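Local coordinates for protein nucleoporin NUP82 (Chaetomium thermophilum, PDB 5CWW) that probably serves as a structural component of the nuclear pore complex, here seen as the N-terminal beta-propeller part of the longer protein, at residues T167-W180 and L190-L204. Numbering follows the deposited sequence. Where two conformers were deposited one is given.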
loop_
_atom_site.group_PDB
_atom_site.type_symbol
_atom_site.label_atom_id
_atom_site.label_comp_id
_atom_site.label_asym_id
_atom_site.label_seq_id
_atom_site.Cartn_x
_atom_site.Cartn_y
_atom_site.Cartn_z
ATOM N N THR B 167 -8.409 11.992 12.307
ATOM C CA THR B 167 -8.341 11.188 11.090
ATOM C C THR B 167 -8.031 9.728 11.414
ATOM O O THR B 167 -8.834 8.835 11.141
ATOM C CB THR B 167 -7.271 11.737 10.127
ATOM O OG1 THR B 167 -7.517 13.128 9.883
ATOM C CG2 THR B 167 -7.292 10.982 8.809
ATOM N N HIS B 168 -6.857 9.490 11.988
ATOM C CA HIS B 168 -6.456 8.142 12.368
ATOM C C HIS B 168 -6.928 7.849 13.789
ATOM O O HIS B 168 -6.192 8.036 14.760
ATOM C CB HIS B 168 -4.943 7.979 12.238
ATOM C CG HIS B 168 -4.459 8.014 10.821
ATOM N ND1 HIS B 168 -4.947 7.165 9.849
ATOM C CD2 HIS B 168 -3.536 8.793 10.210
ATOM C CE1 HIS B 168 -4.343 7.420 8.701
ATOM N NE2 HIS B 168 -3.482 8.403 8.894
ATOM N N VAL B 169 -8.170 7.383 13.887
ATOM C CA VAL B 169 -8.847 7.183 15.162
ATOM C C VAL B 169 -9.588 5.850 15.137
ATOM O O VAL B 169 -9.883 5.318 14.066
ATOM C CB VAL B 169 -9.844 8.331 15.451
ATOM C CG1 VAL B 169 -10.320 8.295 16.895
ATOM C CG2 VAL B 169 -9.201 9.673 15.163
ATOM N N THR B 170 -9.890 5.315 16.315
ATOM C CA THR B 170 -10.579 4.036 16.423
ATOM C C THR B 170 -11.985 4.077 15.829
ATOM O O THR B 170 -12.548 3.036 15.493
ATOM C CB THR B 170 -10.672 3.577 17.890
ATOM O OG1 THR B 170 -11.176 4.646 18.699
ATOM C CG2 THR B 170 -9.303 3.157 18.410
ATOM N N SER B 171 -12.549 5.275 15.695
ATOM C CA SER B 171 -13.898 5.423 15.157
ATOM C C SER B 171 -13.895 5.511 13.631
ATOM O O SER B 171 -14.958 5.576 13.013
ATOM C CB SER B 171 -14.582 6.662 15.750
ATOM O OG SER B 171 -13.873 7.851 15.445
ATOM N N ARG B 172 -12.706 5.513 13.027
ATOM C CA ARG B 172 -12.577 5.569 11.573
ATOM C C ARG B 172 -11.852 4.331 11.056
ATOM O O ARG B 172 -11.619 3.385 11.806
ATOM C CB ARG B 172 -11.829 6.836 11.148
ATOM C CG ARG B 172 -12.569 8.132 11.444
ATOM C CD ARG B 172 -13.711 8.376 10.466
ATOM N NE ARG B 172 -13.642 9.713 9.876
ATOM C CZ ARG B 172 -13.217 9.990 8.644
ATOM N NH1 ARG B 172 -12.822 9.026 7.823
ATOM N NH2 ARG B 172 -13.196 11.248 8.226
ATOM N N SER B 173 -11.499 4.336 9.774
ATOM C CA SER B 173 -10.873 3.177 9.148
ATOM C C SER B 173 -9.480 2.909 9.713
ATOM O O SER B 173 -8.708 3.836 9.960
ATOM C CB SER B 173 -10.790 3.373 7.634
ATOM O OG SER B 173 -10.258 2.222 7.000
ATOM N N ALA B 174 -9.169 1.633 9.911
ATOM C CA ALA B 174 -7.872 1.224 10.448
ATOM C C ALA B 174 -6.711 1.600 9.530
ATOM O O ALA B 174 -6.858 1.631 8.308
ATOM C CB ALA B 174 -7.868 -0.276 10.697
ATOM N N VAL B 175 -5.557 1.880 10.131
ATOM C CA VAL B 175 -4.347 2.186 9.374
ATOM C C VAL B 175 -3.621 0.888 9.024
ATOM O O VAL B 175 -3.414 0.023 9.877
ATOM C CB VAL B 175 -3.404 3.141 10.150
ATOM C CG1 VAL B 175 -2.954 2.531 11.478
ATOM C CG2 VAL B 175 -2.206 3.521 9.287
ATOM N N VAL B 176 -3.232 0.769 7.761
ATOM C CA VAL B 176 -2.657 -0.462 7.233
ATOM C C VAL B 176 -1.170 -0.314 6.944
ATOM O O VAL B 176 -0.374 -1.198 7.267
ATOM C CB VAL B 176 -3.396 -0.888 5.950
ATOM C CG1 VAL B 176 -2.694 -2.033 5.268
ATOM C CG2 VAL B 176 -4.831 -1.276 6.282
ATOM N N SER B 177 -0.797 0.805 6.334
ATOM C CA SER B 177 0.596 1.061 6.008
ATOM C C SER B 177 0.986 2.495 6.313
ATOM O O SER B 177 0.188 3.423 6.156
ATOM C CB SER B 177 0.870 0.763 4.533
ATOM O OG SER B 177 0.522 -0.570 4.211
ATOM N N ALA B 178 2.224 2.651 6.764
ATOM C CA ALA B 178 2.855 3.949 6.895
ATOM C C ALA B 178 4.238 3.852 6.281
ATOM O O ALA B 178 5.081 3.093 6.762
ATOM C CB ALA B 178 2.936 4.372 8.352
ATOM N N VAL B 179 4.463 4.600 5.207
ATOM C CA VAL B 179 5.735 4.562 4.501
ATOM C C VAL B 179 6.203 5.973 4.198
ATOM O O VAL B 179 5.424 6.822 3.771
ATOM C CB VAL B 179 5.638 3.751 3.188
ATOM C CG1 VAL B 179 5.423 2.276 3.492
ATOM C CG2 VAL B 179 4.518 4.283 2.298
ATOM N N TRP B 180 7.484 6.222 4.440
ATOM C CA TRP B 180 8.058 7.540 4.224
ATOM C C TRP B 180 8.329 7.723 2.737
ATOM O O TRP B 180 8.758 6.790 2.060
ATOM C CB TRP B 180 9.339 7.707 5.046
ATOM C CG TRP B 180 9.095 7.586 6.526
ATOM C CD1 TRP B 180 9.107 6.439 7.270
ATOM C CD2 TRP B 180 8.786 8.650 7.438
ATOM N NE1 TRP B 180 8.830 6.724 8.587
ATOM C CE2 TRP B 180 8.630 8.073 8.715
ATOM C CE3 TRP B 180 8.630 10.031 7.298
ATOM C CZ2 TRP B 180 8.326 8.833 9.844
ATOM C CZ3 TRP B 180 8.327 10.784 8.421
ATOM C CH2 TRP B 180 8.178 10.183 9.676
ATOM N N LEU B 190 5.542 11.720 5.073
ATOM C CA LEU B 190 4.998 10.400 5.379
ATOM C C LEU B 190 3.703 10.129 4.622
ATOM O O LEU B 190 2.859 11.014 4.481
ATOM C CB LEU B 190 4.747 10.266 6.882
ATOM C CG LEU B 190 4.177 8.927 7.363
ATOM C CD1 LEU B 190 5.179 7.802 7.156
ATOM C CD2 LEU B 190 3.768 9.019 8.824
ATOM N N VAL B 191 3.559 8.900 4.139
ATOM C CA VAL B 191 2.335 8.455 3.487
ATOM C C VAL B 191 1.662 7.396 4.348
ATOM O O VAL B 191 2.279 6.384 4.681
ATOM C CB VAL B 191 2.598 7.873 2.081
ATOM C CG1 VAL B 191 1.298 7.384 1.449
ATOM C CG2 VAL B 191 3.260 8.908 1.191
ATOM N N THR B 192 0.402 7.634 4.703
ATOM C CA THR B 192 -0.395 6.639 5.410
ATOM C C THR B 192 -1.502 6.130 4.496
ATOM O O THR B 192 -2.013 6.865 3.649
ATOM C CB THR B 192 -1.009 7.206 6.709
ATOM O OG1 THR B 192 -1.886 8.303 6.408
ATOM C CG2 THR B 192 0.087 7.677 7.660
ATOM N N VAL B 193 -1.851 4.860 4.661
ATOM C CA VAL B 193 -2.911 4.237 3.884
ATOM C C VAL B 193 -3.806 3.438 4.822
ATOM O O VAL B 193 -3.320 2.680 5.665
ATOM C CB VAL B 193 -2.350 3.310 2.780
ATOM C CG1 VAL B 193 -3.467 2.819 1.872
ATOM C CG2 VAL B 193 -1.287 4.031 1.962
ATOM N N THR B 194 -5.115 3.620 4.668
ATOM C CA THR B 194 -6.101 2.935 5.493
ATOM C C THR B 194 -6.725 1.775 4.730
ATOM O O THR B 194 -6.593 1.691 3.508
ATOM C CB THR B 194 -7.212 3.901 5.949
ATOM O OG1 THR B 194 -7.792 4.534 4.804
ATOM C CG2 THR B 194 -6.647 4.968 6.873
ATOM N N GLU B 195 -7.391 0.879 5.456
ATOM C CA GLU B 195 -8.106 -0.240 4.847
ATOM C C GLU B 195 -9.085 0.207 3.768
ATOM O O GLU B 195 -9.224 -0.457 2.744
ATOM C CB GLU B 195 -8.870 -1.035 5.908
ATOM C CG GLU B 195 -8.025 -2.027 6.681
ATOM C CD GLU B 195 -8.861 -2.930 7.566
ATOM O OE1 GLU B 195 -9.957 -2.504 7.989
ATOM O OE2 GLU B 195 -8.424 -4.072 7.833
ATOM N N ASP B 196 -9.753 1.336 3.990
ATOM C CA ASP B 196 -10.741 1.824 3.033
ATOM C C ASP B 196 -10.071 2.657 1.940
ATOM O O ASP B 196 -10.702 3.507 1.312
ATOM C CB ASP B 196 -11.840 2.626 3.745
ATOM C CG ASP B 196 -11.321 3.885 4.417
ATOM O OD1 ASP B 196 -10.108 3.970 4.699
ATOM O OD2 ASP B 196 -12.140 4.791 4.675
ATOM N N ALA B 197 -8.783 2.397 1.723
ATOM C CA ALA B 197 -8.060 2.887 0.553
ATOM C C ALA B 197 -8.028 4.409 0.448
ATOM O O ALA B 197 -8.200 4.964 -0.636
ATOM C CB ALA B 197 -8.666 2.290 -0.717
ATOM N N ILE B 198 -7.809 5.080 1.573
ATOM C CA ILE B 198 -7.556 6.512 1.548
ATOM C C ILE B 198 -6.064 6.757 1.735
ATOM O O ILE B 198 -5.473 6.330 2.726
ATOM C CB ILE B 198 -8.360 7.254 2.627
ATOM C CG1 ILE B 198 -9.860 7.057 2.380
ATOM C CG2 ILE B 198 -8.026 8.737 2.608
ATOM C CD1 ILE B 198 -10.715 7.397 3.558
ATOM N N VAL B 199 -5.466 7.443 0.766
ATOM C CA VAL B 199 -4.041 7.742 0.778
ATOM C C VAL B 199 -3.838 9.167 1.269
ATOM O O VAL B 199 -4.429 10.106 0.734
ATOM C CB VAL B 199 -3.411 7.573 -0.621
ATOM C CG1 VAL B 199 -1.923 7.912 -0.595
ATOM C CG2 VAL B 199 -3.623 6.154 -1.130
ATOM N N ARG B 200 -3.009 9.320 2.296
ATOM C CA ARG B 200 -2.761 10.629 2.886
ATOM C C ARG B 200 -1.273 10.928 2.993
ATOM O O ARG B 200 -0.510 10.157 3.578
ATOM C CB ARG B 200 -3.419 10.720 4.264
ATOM C CG ARG B 200 -4.901 11.058 4.202
ATOM C CD ARG B 200 -5.512 11.130 5.588
ATOM N NE ARG B 200 -6.014 9.829 6.022
ATOM C CZ ARG B 200 -7.294 9.467 6.042
ATOM N NH1 ARG B 200 -8.247 10.306 5.665
ATOM N NH2 ARG B 200 -7.622 8.252 6.454
ATOM N N VAL B 201 -0.876 12.049 2.398
ATOM C CA VAL B 201 0.498 12.526 2.454
ATOM C C VAL B 201 0.643 13.586 3.549
ATOM O O VAL B 201 -0.023 14.624 3.510
ATOM C CB VAL B 201 0.938 13.120 1.102
ATOM C CG1 VAL B 201 2.398 13.568 1.162
ATOM C CG2 VAL B 201 0.728 12.106 -0.027
ATOM N N TRP B 202 1.511 13.317 4.521
ATOM C CA TRP B 202 1.796 14.258 5.604
ATOM C C TRP B 202 3.216 14.781 5.463
ATOM O O TRP B 202 4.155 13.994 5.344
ATOM C CB TRP B 202 1.630 13.593 6.972
ATOM C CG TRP B 202 0.420 12.720 7.099
ATOM C CD1 TRP B 202 0.265 11.456 6.605
ATOM C CD2 TRP B 202 -0.799 13.034 7.785
ATOM N NE1 TRP B 202 -0.977 10.968 6.933
ATOM C CE2 TRP B 202 -1.650 11.917 7.658
ATOM C CE3 TRP B 202 -1.255 14.152 8.491
ATOM C CZ2 TRP B 202 -2.929 11.888 8.209
ATOM C CZ3 TRP B 202 -2.526 14.120 9.037
ATOM C CH2 TRP B 202 -3.347 12.996 8.894
ATOM N N GLU B 203 3.373 16.102 5.481
ATOM C CA GLU B 203 4.693 16.721 5.384
ATOM C C GLU B 203 5.045 17.400 6.701
ATOM O O GLU B 203 4.628 18.527 6.970
ATOM C CB GLU B 203 4.723 17.714 4.225
ATOM C CG GLU B 203 4.499 17.042 2.872
ATOM C CD GLU B 203 4.476 18.020 1.718
ATOM O OE1 GLU B 203 5.445 18.792 1.566
ATOM O OE2 GLU B 203 3.480 18.016 0.964
ATOM N N LEU B 204 5.832 16.700 7.511
ATOM C CA LEU B 204 6.008 17.048 8.916
ATOM C C LEU B 204 7.055 18.126 9.168
ATOM O O LEU B 204 8.116 18.148 8.546
ATOM C CB LEU B 204 6.376 15.795 9.713
ATOM C CG LEU B 204 5.471 14.584 9.479
ATOM C CD1 LEU B 204 5.964 13.392 10.280
ATOM C CD2 LEU B 204 4.026 14.913 9.831
#
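Val193 O takes two backbone N-H groups from across the strands, Val176 N at 2.8 Å in the carbonyl plane and Ser177 N tilted a little out of it, the mark of a classic beta bulge. From the bulge toward Trp180 and Leu190 the antiparallel ladder runs regularly: Ser177 and Val179 pair with Val193 and Val191 in hydrogen-bonded positions. On the loop side of the bulge Glu195 N donates to Ala174 O, tying the preceding loop to the Thr194-Ala197 type I turn.

Two hydrogen bonds grip the buried hydroxyl of Thr192. OG1 is bonded to His168 NE2 at the imidazole edge (3.0 Å), and Trp202 NE1 donates to the same oxygen almost straight (2.9 Å, 173°). The two rings lie rim to rim with planes at 45°, and Thr194 CG2 also sits at the imidazole edge.

Apolar packing centres on Trp180. With CG of Leu190 anti to the backbone N (chi1 -180°), CD1 is carried over the five-membered ring of Trp180, a CH-pi contact 3.8 Å from the centroid; Leu204 CD1 touches Trp180 CH2. With Trp180 cut back to an alanine, a gap is likely to open beside both leucines and Val121 O to lose its indole N-H donor.

Strand 175-180 is the first of a four-stranded propeller blade, followed by 189-194, 198-203 and 217-220. Strands 128-132 and 137-141 pack on the Ala178 and Leu190 side, strand 254-258 against Ser177 and Val193.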